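Long-range contact in uncharacterized protein (Thermotoga maritima, PDB 1VMJ), which is of unknown function, belongs to the YjbQ (UPF0047) family and has been proposed to be a thiamin phosphate synthase: residues 53-67 with 131-145. Sequence-based numbering, arbitrary orientation.
With SO4 (sulfate ion), chain C.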
loop_
_atom_site.group_PDB
_atom_site.type_symbol
_atom_site.label_atom_id
_atom_site.label_comp_id
_atom_site.label_asym_id
_atom_site.label_seq_id
_atom_site.Cartn_x
_atom_site.Cartn_y
_atom_site.Cartn_z
ATOM N N CYS A 53 9.024 -6.161 -2.174
ATOM C CA CYS A 53 9.302 -5.934 -3.555
ATOM C C CYS A 53 8.654 -4.623 -3.967
ATOM O O CYS A 53 7.419 -4.484 -3.901
ATOM C CB CYS A 53 8.755 -7.085 -4.388
ATOM S SG CYS A 53 9.117 -6.911 -6.145
ATOM N N ASN A 54 9.479 -3.681 -4.421
ATOM C CA ASN A 54 8.996 -2.354 -4.746
ATOM C C ASN A 54 9.568 -1.812 -6.033
ATOM O O ASN A 54 10.677 -2.128 -6.411
ATOM C CB ASN A 54 9.214 -1.378 -3.590
ATOM C CG ASN A 54 10.682 -1.018 -3.370
ATOM O OD1 ASN A 54 11.357 -1.639 -2.544
ATOM N ND2 ASN A 54 11.186 0.013 -4.081
ATOM N N ALA A 55 8.766 -0.963 -6.691
ATOM C CA ALA A 55 9.246 -0.179 -7.813
ATOM C C ALA A 55 10.217 0.863 -7.264
ATOM O O ALA A 55 9.882 1.577 -6.327
ATOM C CB ALA A 55 8.095 0.471 -8.497
ATOM N N MET A 56 11.398 0.960 -7.871
ATOM C CA MET A 56 12.395 1.950 -7.473
ATOM C C MET A 56 12.184 3.266 -8.196
ATOM O O MET A 56 12.846 4.250 -7.899
ATOM C CB MET A 56 13.791 1.435 -7.745
ATOM C CG MET A 56 14.080 0.159 -7.014
ATOM S SD MET A 56 15.812 -0.364 -7.111
ATOM C CE MET A 56 16.581 0.618 -5.839
ATOM N N HIS A 57 11.265 3.268 -9.145
ATOM C CA HIS A 57 10.896 4.464 -9.911
ATOM C C HIS A 57 9.507 4.882 -9.512
ATOM O O HIS A 57 8.672 4.065 -9.134
ATOM C CB HIS A 57 11.024 4.163 -11.402
ATOM C CG HIS A 57 12.436 3.912 -11.801
ATOM N ND1 HIS A 57 13.243 4.869 -12.374
ATOM C CD2 HIS A 57 13.204 2.815 -11.628
ATOM C CE1 HIS A 57 14.459 4.358 -12.532
ATOM N NE2 HIS A 57 14.457 3.116 -12.088
ATOM N N ILE A 58 9.261 6.180 -9.591
ATOM C CA ILE A 58 8.057 6.783 -9.027
ATOM C C ILE A 58 6.920 6.891 -10.040
ATOM O O ILE A 58 5.896 7.538 -9.768
ATOM C CB ILE A 58 8.403 8.145 -8.347
ATOM C CG1 ILE A 58 9.043 9.100 -9.355
ATOM C CG2 ILE A 58 9.330 7.925 -7.148
ATOM C CD1 ILE A 58 9.300 10.489 -8.823
ATOM N N THR A 59 7.109 6.222 -11.181
ATOM C CA THR A 59 6.144 6.120 -12.258
ATOM C C THR A 59 5.812 4.667 -12.600
ATOM O O THR A 59 5.339 4.367 -13.705
ATOM C CB THR A 59 6.684 6.795 -13.512
ATOM O OG1 THR A 59 7.987 6.288 -13.791
ATOM C CG2 THR A 59 6.748 8.284 -13.302
ATOM N N ALA A 60 6.045 3.776 -11.642
ATOM C CA ALA A 60 5.761 2.372 -11.817
ATOM C C ALA A 60 5.369 1.746 -10.494
ATOM O O ALA A 60 5.515 2.331 -9.418
ATOM C CB ALA A 60 6.955 1.683 -12.404
ATOM N N SER A 61 4.803 0.549 -10.588
ATOM C CA SER A 61 4.221 -0.155 -9.441
ATOM C C SER A 61 4.699 -1.571 -9.332
ATOM O O SER A 61 5.066 -2.177 -10.324
ATOM C CB SER A 61 2.693 -0.226 -9.586
ATOM O OG SER A 61 2.124 1.063 -9.506
ATOM N N VAL A 62 4.634 -2.106 -8.116
ATOM C CA VAL A 62 4.612 -3.550 -7.890
ATOM C C VAL A 62 3.338 -3.870 -7.105
ATOM O O VAL A 62 3.025 -3.221 -6.119
ATOM C CB VAL A 62 5.833 -4.045 -7.155
ATOM C CG1 VAL A 62 5.703 -5.512 -6.830
ATOM C CG2 VAL A 62 7.083 -3.815 -7.988
ATOM N N PHE A 63 2.553 -4.818 -7.599
ATOM C CA PHE A 63 1.252 -5.142 -7.016
ATOM C C PHE A 63 0.975 -6.606 -7.251
ATOM O O PHE A 63 1.666 -7.277 -8.034
ATOM C CB PHE A 63 0.133 -4.266 -7.595
ATOM C CG PHE A 63 -0.140 -4.518 -9.075
ATOM C CD1 PHE A 63 0.594 -3.889 -10.069
ATOM C CD2 PHE A 63 -1.120 -5.405 -9.461
ATOM C CE1 PHE A 63 0.371 -4.164 -11.423
ATOM C CE2 PHE A 63 -1.382 -5.640 -10.793
ATOM C CZ PHE A 63 -0.621 -5.030 -11.776
ATOM N N ILE A 64 -0.017 -7.093 -6.513
ATOM C CA ILE A 64 -0.485 -8.463 -6.629
ATOM C C ILE A 64 -1.920 -8.486 -7.127
ATOM O O ILE A 64 -2.802 -7.835 -6.552
ATOM C CB ILE A 64 -0.371 -9.230 -5.303
ATOM C CG1 ILE A 64 1.102 -9.606 -5.070
ATOM C CG2 ILE A 64 -1.205 -10.495 -5.320
ATOM C CD1 ILE A 64 1.471 -9.989 -3.683
ATOM N N ASN A 65 -2.168 -9.256 -8.187
ATOM C CA ASN A 65 -3.534 -9.489 -8.619
ATOM C C ASN A 65 -3.573 -10.664 -9.582
ATOM O O ASN A 65 -2.682 -11.464 -9.567
ATOM C CB ASN A 65 -4.178 -8.197 -9.163
ATOM C CG ASN A 65 -5.655 -8.115 -8.782
ATOM O OD1 ASN A 65 -6.466 -8.867 -9.332
ATOM N ND2 ASN A 65 -5.981 -7.325 -7.751
ATOM N N ASP A 66 -4.606 -10.769 -10.405
ATOM C CA ASP A 66 -4.776 -11.937 -11.277
ATOM C C ASP A 66 -3.944 -11.820 -12.539
ATOM O O ASP A 66 -3.823 -10.737 -13.105
ATOM C CB ASP A 66 -6.251 -12.013 -11.704
ATOM C CG ASP A 66 -6.712 -13.427 -12.073
ATOM O OD1 ASP A 66 -5.945 -14.416 -12.045
ATOM O OD2 ASP A 66 -7.918 -13.529 -12.385
ATOM N N ASP A 67 -3.414 -12.942 -13.008
ATOM C CA ASP A 67 -2.830 -13.003 -14.338
ATOM C C ASP A 67 -3.895 -13.495 -15.315
ATOM O O ASP A 67 -4.003 -14.677 -15.617
ATOM C CB ASP A 67 -1.602 -13.925 -14.368
ATOM C CG ASP A 67 -0.724 -13.704 -15.596
ATOM O OD1 ASP A 67 -1.066 -12.867 -16.470
ATOM O OD2 ASP A 67 0.318 -14.386 -15.702
ATOM N N VAL A 131 2.433 -11.741 -8.684
ATOM C CA VAL A 131 3.094 -10.454 -8.504
ATOM C C VAL A 131 3.449 -9.879 -9.875
ATOM O O VAL A 131 3.987 -10.558 -10.744
ATOM C CB VAL A 131 4.397 -10.585 -7.697
ATOM C CG1 VAL A 131 4.922 -9.191 -7.328
ATOM C CG2 VAL A 131 4.197 -11.420 -6.430
ATOM N N PHE A 132 3.107 -8.601 -10.032
ATOM C CA PHE A 132 3.315 -7.838 -11.261
ATOM C C PHE A 132 4.152 -6.605 -11.070
ATOM O O PHE A 132 4.055 -5.904 -10.042
ATOM C CB PHE A 132 1.962 -7.404 -11.842
ATOM C CG PHE A 132 1.193 -8.541 -12.389
ATOM C CD1 PHE A 132 0.309 -9.262 -11.583
ATOM C CD2 PHE A 132 1.394 -8.951 -13.686
ATOM C CE1 PHE A 132 -0.367 -10.360 -12.081
ATOM C CE2 PHE A 132 0.722 -10.071 -14.174
ATOM C CZ PHE A 132 -0.150 -10.760 -13.348
ATOM N N TYR A 133 4.958 -6.344 -12.092
ATOM C CA TYR A 133 5.525 -5.031 -12.328
ATOM C C TYR A 133 4.539 -4.310 -13.219
ATOM O O TYR A 133 4.179 -4.799 -14.294
ATOM C CB TYR A 133 6.890 -5.126 -13.035
ATOM C CG TYR A 133 7.528 -3.786 -13.301
ATOM C CD1 TYR A 133 7.755 -2.897 -12.264
ATOM C CD2 TYR A 133 7.865 -3.390 -14.599
ATOM C CE1 TYR A 133 8.338 -1.660 -12.496
ATOM C CE2 TYR A 133 8.466 -2.154 -14.843
ATOM C CZ TYR A 133 8.679 -1.296 -13.779
ATOM O OH TYR A 133 9.236 -0.075 -13.995
ATOM N N GLY A 134 4.087 -3.149 -12.758
ATOM C CA GLY A 134 3.199 -2.293 -13.506
ATOM C C GLY A 134 3.959 -1.096 -14.012
ATOM O O GLY A 134 4.265 -0.156 -13.256
ATOM N N GLU A 135 4.311 -1.127 -15.281
ATOM C CA GLU A 135 5.024 -0.035 -15.902
ATOM C C GLU A 135 4.046 1.000 -16.441
ATOM O O GLU A 135 3.185 0.648 -17.232
ATOM C CB GLU A 135 5.875 -0.572 -17.070
ATOM C CG GLU A 135 6.703 0.500 -17.767
ATOM C CD GLU A 135 7.648 1.168 -16.810
ATOM O OE1 GLU A 135 8.760 0.618 -16.587
ATOM O OE2 GLU A 135 7.267 2.227 -16.274
ATOM N N PHE A 136 4.179 2.263 -16.024
ATOM C CA PHE A 136 3.336 3.332 -16.545
ATOM C C PHE A 136 4.084 4.393 -17.350
ATOM O O PHE A 136 3.467 5.288 -17.905
ATOM C CB PHE A 136 2.507 3.942 -15.409
ATOM C CG PHE A 136 1.676 2.916 -14.699
ATOM C CD1 PHE A 136 0.719 2.218 -15.398
ATOM C CD2 PHE A 136 1.885 2.593 -13.371
ATOM C CE1 PHE A 136 -0.031 1.235 -14.784
ATOM C CE2 PHE A 136 1.134 1.618 -12.762
ATOM C CZ PHE A 136 0.178 0.940 -13.494
ATOM N N ASP A 137 5.415 4.302 -17.373
ATOM C CA ASP A 137 6.236 5.218 -18.180
ATOM C C ASP A 137 7.526 4.507 -18.600
ATOM O O ASP A 137 8.628 4.828 -18.145
ATOM C CB ASP A 137 6.532 6.510 -17.406
ATOM C CG ASP A 137 7.384 7.497 -18.215
ATOM O OD1 ASP A 137 7.186 7.574 -19.461
ATOM O OD2 ASP A 137 8.262 8.171 -17.614
ATOM N N GLY A 138 7.341 3.536 -19.477
ATOM C CA GLY A 138 8.404 2.604 -19.849
ATOM C C GLY A 138 9.247 3.032 -21.035
ATOM O O GLY A 138 9.452 4.211 -21.255
ATOM N N MET A 139 9.760 2.049 -21.774
ATOM C CA MET A 139 10.694 2.296 -22.882
ATOM C C MET A 139 11.998 2.925 -22.412
ATOM O O MET A 139 12.654 3.651 -23.160
ATOM C CB MET A 139 10.049 3.134 -23.992
ATOM C CG MET A 139 8.754 2.536 -24.447
ATOM S SD MET A 139 7.935 3.420 -25.796
ATOM C CE MET A 139 7.697 5.036 -25.113
ATOM N N ARG A 140 12.386 2.618 -21.177
ATOM C CA ARG A 140 13.667 3.034 -20.622
ATOM C C ARG A 140 13.959 2.065 -19.490
ATOM O O ARG A 140 13.033 1.460 -18.955
ATOM C CB ARG A 140 13.613 4.469 -20.129
ATOM C CG ARG A 140 12.558 4.745 -19.081
ATOM C CD ARG A 140 12.533 6.223 -18.732
ATOM N NE ARG A 140 11.406 6.619 -17.890
ATOM C CZ ARG A 140 11.450 6.785 -16.575
ATOM N NH1 ARG A 140 12.571 6.588 -15.901
ATOM N NH2 ARG A 140 10.361 7.140 -15.921
ATOM N N PRO A 141 15.246 1.915 -19.112
ATOM C CA PRO A 141 15.593 0.927 -18.095
ATOM C C PRO A 141 15.133 1.348 -16.706
ATOM O O PRO A 141 15.475 2.433 -16.223
ATOM C CB PRO A 141 17.127 0.877 -18.160
ATOM C CG PRO A 141 17.510 2.250 -18.619
ATOM C CD PRO A 141 16.440 2.635 -19.602
ATOM N N LYS A 142 14.317 0.498 -16.088
ATOM C CA LYS A 142 13.759 0.786 -14.789
ATOM C C LYS A 142 13.877 -0.430 -13.912
ATOM O O LYS A 142 14.104 -1.553 -14.375
ATOM C CB LYS A 142 12.313 1.250 -14.937
ATOM C CG LYS A 142 12.278 2.577 -15.686
ATOM C CD LYS A 142 10.901 3.037 -16.043
ATOM C CE LYS A 142 10.170 3.644 -14.852
ATOM N NZ LYS A 142 8.808 4.111 -15.340
ATOM N N ARG A 143 13.756 -0.197 -12.615
ATOM C CA ARG A 143 14.175 -1.173 -11.640
ATOM C C ARG A 143 13.124 -1.450 -10.600
ATOM O O ARG A 143 12.390 -0.564 -10.191
ATOM C CB ARG A 143 15.436 -0.698 -10.942
ATOM C CG ARG A 143 16.496 -0.199 -11.862
ATOM C CD ARG A 143 17.653 0.271 -11.068
ATOM N NE ARG A 143 18.603 0.979 -11.916
ATOM C CZ ARG A 143 19.892 1.071 -11.647
ATOM N NH1 ARG A 143 20.405 0.465 -10.570
ATOM N NH2 ARG A 143 20.670 1.773 -12.458
ATOM N N VAL A 144 13.120 -2.710 -10.173
ATOM C CA VAL A 144 12.378 -3.209 -9.034
ATOM C C VAL A 144 13.367 -3.768 -8.033
ATOM O O VAL A 144 14.340 -4.427 -8.408
ATOM C CB VAL A 144 11.419 -4.330 -9.494
ATOM C CG1 VAL A 144 10.892 -5.155 -8.358
ATOM C CG2 VAL A 144 10.272 -3.727 -10.292
ATOM N N LEU A 145 13.126 -3.492 -6.768
ATOM C CA LEU A 145 13.958 -3.998 -5.689
ATOM C C LEU A 145 13.264 -5.144 -4.992
ATOM O O LEU A 145 12.072 -5.060 -4.709
ATOM C CB LEU A 145 14.293 -2.894 -4.674
ATOM C CG LEU A 145 15.277 -3.285 -3.571
ATOM C CD1 LEU A 145 16.664 -3.592 -4.120
ATOM C CD2 LEU A 145 15.345 -2.178 -2.516
HETATM S S SO4 C . 11.306 7.902 -12.351
HETATM O O1 SO4 C . 12.468 7.565 -13.150
HETATM O O2 SO4 C . 11.077 9.334 -12.307
HETATM O O3 SO4 C . 11.506 7.466 -10.954
HETATM O O4 SO4 C . 10.198 7.195 -12.926
HETATM O O HOH W 1 10.376 0.875 -11.474
#
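Lys142 NZ is gripped by three oxygens: it donates to Thr59 OG1 across the contact at 2.8 Å, to the backbone oxygen of Asp137, and to Glu135 OE2 in a salt bridge of 2.6 Å, met on the syn side of the carboxylate. Asp137 N takes the anti side of the same oxygen, and Tyr133 OH donates to Glu135 OE1, which fixes the carboxylate. On the way, Lys142 CG lies over the centre of the His57 ring, 4.0 Å from the centroid, in a CH-pi contact, and a bend at chi3 (78°) then brings the ammonium group to Thr59 OG1. The other end of this cluster is an anion site. A sulfate, probably from the crystallisation liquor, receives an almost straight bond from His57 ND1 to O1 (2.9 Å, 178°), while Ile58 N, Thr59 OG1 and both terminal nitrogens of Arg140 also donate to it; Asp137 OD2 holds NH2 of that arginine and also binds Asn100, a sodium ligand.

The site sits at one end of two packed antiparallel sheets, in the loops 56-59 and 136-141 that lead from a strand of one sheet to a strand of the other; 53-55 pairs with 142-145, and 60-65 with 131-135. Between the sheets, Val62 CG2 meets Val144 CG2 at 3.9 Å. On the face of the smaller sheet that helices 69-82 and 101-110 cover, Phe132 CB sits over the Phe63 ring, 3.8 Å from its centroid; the two rings are nearly parallel (19°) but slid apart. At the Phe132 ring edge, Asp67 CB lies 3.6 Å from Phe132 CZ, and His72 meets that ring steeply.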